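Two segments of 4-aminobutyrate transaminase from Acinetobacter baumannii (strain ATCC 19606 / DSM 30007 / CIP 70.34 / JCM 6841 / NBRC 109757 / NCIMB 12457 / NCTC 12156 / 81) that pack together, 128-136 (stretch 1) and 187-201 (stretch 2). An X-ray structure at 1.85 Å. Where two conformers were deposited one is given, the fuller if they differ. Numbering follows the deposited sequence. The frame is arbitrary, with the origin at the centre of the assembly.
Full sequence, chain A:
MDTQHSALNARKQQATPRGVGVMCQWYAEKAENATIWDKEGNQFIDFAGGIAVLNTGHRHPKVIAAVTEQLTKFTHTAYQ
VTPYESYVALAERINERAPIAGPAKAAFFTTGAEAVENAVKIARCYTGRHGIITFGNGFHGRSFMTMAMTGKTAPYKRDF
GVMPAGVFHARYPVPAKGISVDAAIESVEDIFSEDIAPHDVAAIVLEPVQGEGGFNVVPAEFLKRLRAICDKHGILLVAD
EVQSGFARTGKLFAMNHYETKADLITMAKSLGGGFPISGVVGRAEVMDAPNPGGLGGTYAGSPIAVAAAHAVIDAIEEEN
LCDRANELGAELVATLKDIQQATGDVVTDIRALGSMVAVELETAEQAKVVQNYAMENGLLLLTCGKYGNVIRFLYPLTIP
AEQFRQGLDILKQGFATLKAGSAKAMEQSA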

# COMPACT_ATOMS: atom_id res chain seq x y z
N GLY A 128 -1.78 -5.67 -17.12
CA GLY A 128 -0.98 -4.54 -16.70
C GLY A 128 -1.66 -3.65 -15.69
O GLY A 128 -1.28 -2.48 -15.57
N ARG A 129 -2.63 -4.17 -14.95
CA ARG A 129 -3.38 -3.47 -13.92
C ARG A 129 -3.16 -4.12 -12.57
O ARG A 129 -2.68 -5.25 -12.50
CB ARG A 129 -4.88 -3.45 -14.26
CG ARG A 129 -5.12 -3.05 -15.71
CD ARG A 129 -6.63 -3.34 -15.98
NE ARG A 129 -6.97 -2.87 -17.32
CZ ARG A 129 -8.18 -2.87 -17.83
NH1 ARG A 129 -9.19 -3.35 -17.11
NH2 ARG A 129 -8.39 -2.37 -19.06
N HIS A 130 -3.52 -3.40 -11.48
CA HIS A 130 -3.22 -3.92 -10.16
C HIS A 130 -4.44 -4.29 -9.35
O HIS A 130 -4.32 -5.08 -8.40
CB HIS A 130 -2.40 -2.89 -9.32
CG HIS A 130 -3.24 -1.79 -8.71
ND1 HIS A 130 -3.74 -0.73 -9.44
CD2 HIS A 130 -3.68 -1.61 -7.44
CE1 HIS A 130 -4.46 0.05 -8.64
NE2 HIS A 130 -4.42 -0.46 -7.42
N GLY A 131 -5.62 -3.74 -9.67
CA GLY A 131 -6.71 -3.84 -8.71
C GLY A 131 -7.43 -5.17 -8.77
O GLY A 131 -7.52 -5.81 -9.82
N ILE A 132 -8.06 -5.53 -7.64
CA ILE A 132 -8.80 -6.78 -7.52
C ILE A 132 -10.10 -6.52 -6.79
O ILE A 132 -10.09 -5.92 -5.72
CB ILE A 132 -7.94 -7.81 -6.76
CG1 ILE A 132 -6.62 -8.10 -7.51
CG2 ILE A 132 -8.71 -9.11 -6.47
CD1 ILE A 132 -6.89 -9.01 -8.79
N ILE A 133 -11.22 -6.99 -7.33
CA ILE A 133 -12.48 -6.88 -6.64
C ILE A 133 -12.92 -8.29 -6.24
O ILE A 133 -13.00 -9.19 -7.10
CB ILE A 133 -13.55 -6.20 -7.53
CG1 ILE A 133 -13.16 -4.76 -7.77
CG2 ILE A 133 -14.94 -6.26 -6.85
CD1 ILE A 133 -14.10 -4.01 -8.73
N THR A 134 -13.19 -8.48 -4.97
CA THR A 134 -13.77 -9.71 -4.46
C THR A 134 -15.09 -9.34 -3.77
O THR A 134 -15.58 -8.21 -3.88
CB THR A 134 -12.84 -10.44 -3.47
OG1 THR A 134 -12.50 -9.52 -2.44
CG2 THR A 134 -11.48 -10.80 -4.11
N PHE A 135 -15.68 -10.31 -3.04
CA PHE A 135 -17.01 -10.11 -2.49
C PHE A 135 -17.02 -10.37 -0.98
O PHE A 135 -16.28 -11.20 -0.47
CB PHE A 135 -18.03 -11.03 -3.21
CG PHE A 135 -18.27 -10.61 -4.60
CD1 PHE A 135 -17.39 -11.00 -5.64
CD2 PHE A 135 -19.31 -9.80 -4.90
CE1 PHE A 135 -17.61 -10.56 -6.97
CE2 PHE A 135 -19.54 -9.36 -6.21
CZ PHE A 135 -18.67 -9.73 -7.23
N GLY A 136 -17.90 -9.67 -0.29
CA GLY A 136 -18.02 -9.87 1.13
C GLY A 136 -18.36 -11.33 1.37
O GLY A 136 -19.13 -11.93 0.61
N SER A 187 -23.24 -2.57 -6.51
CA SER A 187 -22.10 -2.40 -5.58
C SER A 187 -20.76 -2.50 -6.29
O SER A 187 -19.81 -1.80 -5.94
CB SER A 187 -22.19 -3.41 -4.44
OG SER A 187 -21.74 -4.68 -4.90
N VAL A 188 -20.65 -3.34 -7.34
CA VAL A 188 -19.44 -3.34 -8.18
C VAL A 188 -19.26 -1.98 -8.87
O VAL A 188 -18.17 -1.36 -8.89
CB VAL A 188 -19.54 -4.49 -9.19
CG1 VAL A 188 -18.31 -4.48 -10.10
CG2 VAL A 188 -19.63 -5.85 -8.39
N GLU A 189 -20.33 -1.46 -9.44
CA GLU A 189 -20.20 -0.18 -10.11
C GLU A 189 -19.85 0.94 -9.12
O GLU A 189 -19.18 1.92 -9.50
CB GLU A 189 -21.51 0.12 -10.88
CG GLU A 189 -21.77 -0.96 -11.97
CD GLU A 189 -23.13 -0.87 -12.61
OE1 GLU A 189 -24.11 -0.42 -11.93
OE2 GLU A 189 -23.21 -1.25 -13.81
N ASP A 190 -20.34 0.87 -7.88
CA ASP A 190 -19.94 1.88 -6.90
C ASP A 190 -18.44 1.80 -6.63
O ASP A 190 -17.80 2.81 -6.34
CB ASP A 190 -20.72 1.69 -5.59
CG ASP A 190 -22.22 2.03 -5.71
OD1 ASP A 190 -22.67 2.65 -6.74
OD2 ASP A 190 -22.96 1.68 -4.74
N ILE A 191 -17.87 0.59 -6.64
CA ILE A 191 -16.41 0.48 -6.49
C ILE A 191 -15.71 1.24 -7.61
O ILE A 191 -14.75 1.99 -7.38
CB ILE A 191 -16.01 -1.01 -6.45
CG1 ILE A 191 -16.44 -1.62 -5.08
CG2 ILE A 191 -14.45 -1.18 -6.60
CD1 ILE A 191 -16.27 -3.15 -5.03
N PHE A 192 -16.16 1.05 -8.86
CA PHE A 192 -15.58 1.82 -9.97
C PHE A 192 -15.74 3.31 -9.74
O PHE A 192 -14.88 4.12 -10.13
CB PHE A 192 -16.26 1.48 -11.30
CG PHE A 192 -16.08 0.06 -11.74
CD1 PHE A 192 -14.96 -0.63 -11.45
CD2 PHE A 192 -17.06 -0.53 -12.52
CE1 PHE A 192 -14.77 -1.95 -11.91
CE2 PHE A 192 -16.90 -1.85 -12.98
CZ PHE A 192 -15.75 -2.54 -12.67
N SER A 193 -16.92 3.70 -9.22
CA SER A 193 -17.21 5.12 -9.10
C SER A 193 -16.43 5.76 -7.96
O SER A 193 -16.25 6.97 -7.99
CB SER A 193 -18.71 5.37 -8.83
OG SER A 193 -19.50 4.95 -9.91
N GLU A 194 -16.08 5.01 -6.94
CA GLU A 194 -15.60 5.56 -5.67
C GLU A 194 -14.17 5.17 -5.32
O GLU A 194 -13.49 5.98 -4.67
CB GLU A 194 -16.50 5.10 -4.51
CG GLU A 194 -17.98 5.61 -4.73
CD GLU A 194 -18.99 4.95 -3.79
OE1 GLU A 194 -18.60 4.13 -2.93
OE2 GLU A 194 -20.18 5.25 -3.94
N ASP A 195 -13.76 3.94 -5.63
CA ASP A 195 -12.52 3.35 -5.12
C ASP A 195 -11.43 3.25 -6.18
O ASP A 195 -10.24 3.53 -5.90
CB ASP A 195 -12.79 1.93 -4.57
CG ASP A 195 -13.57 1.94 -3.27
OD1 ASP A 195 -13.01 2.43 -2.26
OD2 ASP A 195 -14.74 1.49 -3.27
N ILE A 196 -11.79 2.77 -7.36
CA ILE A 196 -10.76 2.39 -8.33
C ILE A 196 -11.36 2.41 -9.73
O ILE A 196 -12.42 1.81 -9.97
CB ILE A 196 -10.14 1.01 -8.03
CG1 ILE A 196 -9.01 0.75 -9.04
CG2 ILE A 196 -11.25 -0.17 -7.99
CD1 ILE A 196 -8.14 -0.52 -8.73
N ALA A 197 -10.70 3.09 -10.67
CA ALA A 197 -11.23 3.16 -12.01
C ALA A 197 -11.25 1.77 -12.67
O ALA A 197 -10.38 0.93 -12.43
CB ALA A 197 -10.43 4.13 -12.87
N PRO A 198 -12.24 1.51 -13.54
CA PRO A 198 -12.27 0.17 -14.18
C PRO A 198 -10.95 -0.18 -14.87
O PRO A 198 -10.54 -1.35 -14.85
CB PRO A 198 -13.45 0.28 -15.18
CG PRO A 198 -14.30 1.38 -14.68
CD PRO A 198 -13.36 2.37 -13.99
N HIS A 199 -10.25 0.79 -15.50
CA HIS A 199 -9.05 0.42 -16.24
C HIS A 199 -7.86 0.24 -15.32
O HIS A 199 -6.74 -0.03 -15.80
CB HIS A 199 -8.80 1.48 -17.36
CG HIS A 199 -9.78 1.40 -18.50
ND1 HIS A 199 -9.92 2.40 -19.44
CD2 HIS A 199 -10.64 0.42 -18.86
CE1 HIS A 199 -10.84 2.05 -20.33
NE2 HIS A 199 -11.29 0.85 -20.00
N ASP A 200 -8.05 0.35 -14.01
CA ASP A 200 -7.01 -0.11 -13.09
C ASP A 200 -7.36 -1.43 -12.41
O ASP A 200 -6.66 -1.80 -11.46
CB ASP A 200 -6.76 0.93 -12.01
CG ASP A 200 -5.90 2.06 -12.50
OD1 ASP A 200 -4.81 1.76 -13.02
OD2 ASP A 200 -6.33 3.22 -12.39
N VAL A 201 -8.46 -2.07 -12.79
CA VAL A 201 -8.88 -3.34 -12.16
C VAL A 201 -8.39 -4.47 -13.06
O VAL A 201 -8.80 -4.57 -14.21
CB VAL A 201 -10.42 -3.42 -11.96
CG1 VAL A 201 -10.86 -4.78 -11.37
CG2 VAL A 201 -10.93 -2.28 -11.06
O HOH W 1 -3.38 -0.50 -12.14

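How does Arg129 engage the second stretch? Gly128, the first residue past a helix and with positive phi, takes no part in the contact, so the approach begins with Arg129, whose CA-to-CB bond points toward the other stretch. Its chi2 and chi3 are both t, and the extended side chain runs along the backbone from Pro198 to Val201. Arg129 NH1 donates a nearly straight hydrogen bond to Val201 O (3.2 Å, 175°), and this oxygen lies at the edge of the guanidinium, near its plane, where an N-H can aim at it. His199 O sits instead over one face of the group; although Arg129 NE is 3.2 Å from His199 O, the angle is too poor for a hydrogen bond. The outer end of the arginine also reaches the imidazole, with Arg129 NH2 3.6 Å from His199 CD2.

What ties His130 to Asp200? A water does. It accepts from His130 N at 3.0 Å and donates to Asp200 OD1 at 2.8 Å, and its oxygen also lies 2.7 Å from His130 ND1, in a hydrogen bond whose direction is not settled. One water thus links the backbone and ring of the histidine to the aspartate carboxylate. The CA-to-CB bond of His130 points sideways, but with chi1 in p the ring comes nearer, bringing His130 CE1 to 3.7 Å from Ile196 CD1.

Why do the backbones come so close at Gly131? Here the two chains form a parallel bridge, with Gly131 CA 4.1 Å from Val201 CA. Gly131 N donates to Asp200 O at 2.8 Å. The lack of a side chain matters: a CB at this position would lie 2.2 Å from Ile196 CD1 and 2.9 Å from Asp200 O, both clashes. Instead, Ile196 CD1 packs 3.6 Å from Gly131 CA, filling the space a side chain would need.

Where does the strand meet the helix? Chiefly at Ile133, since the side chains of Ile132 and Thr134 point away, as the alternation of a strand predicts. The CD1 methyl of Ile133 enters an apolar pocket, 3.6 Å from Ile191 CG2, 3.8 Å from Phe192 CE1 and 4.2 Å from Val201 CG1. The strand and helix run roughly antiparallel, at 150°, with their axes 10.4 Å apart at closest approach, a gap these side chains fill. Further along, Phe135 CE2 lies 4.1 Å from Val188 CG2, extending the apolar packing, while Gly136 is beyond the contact.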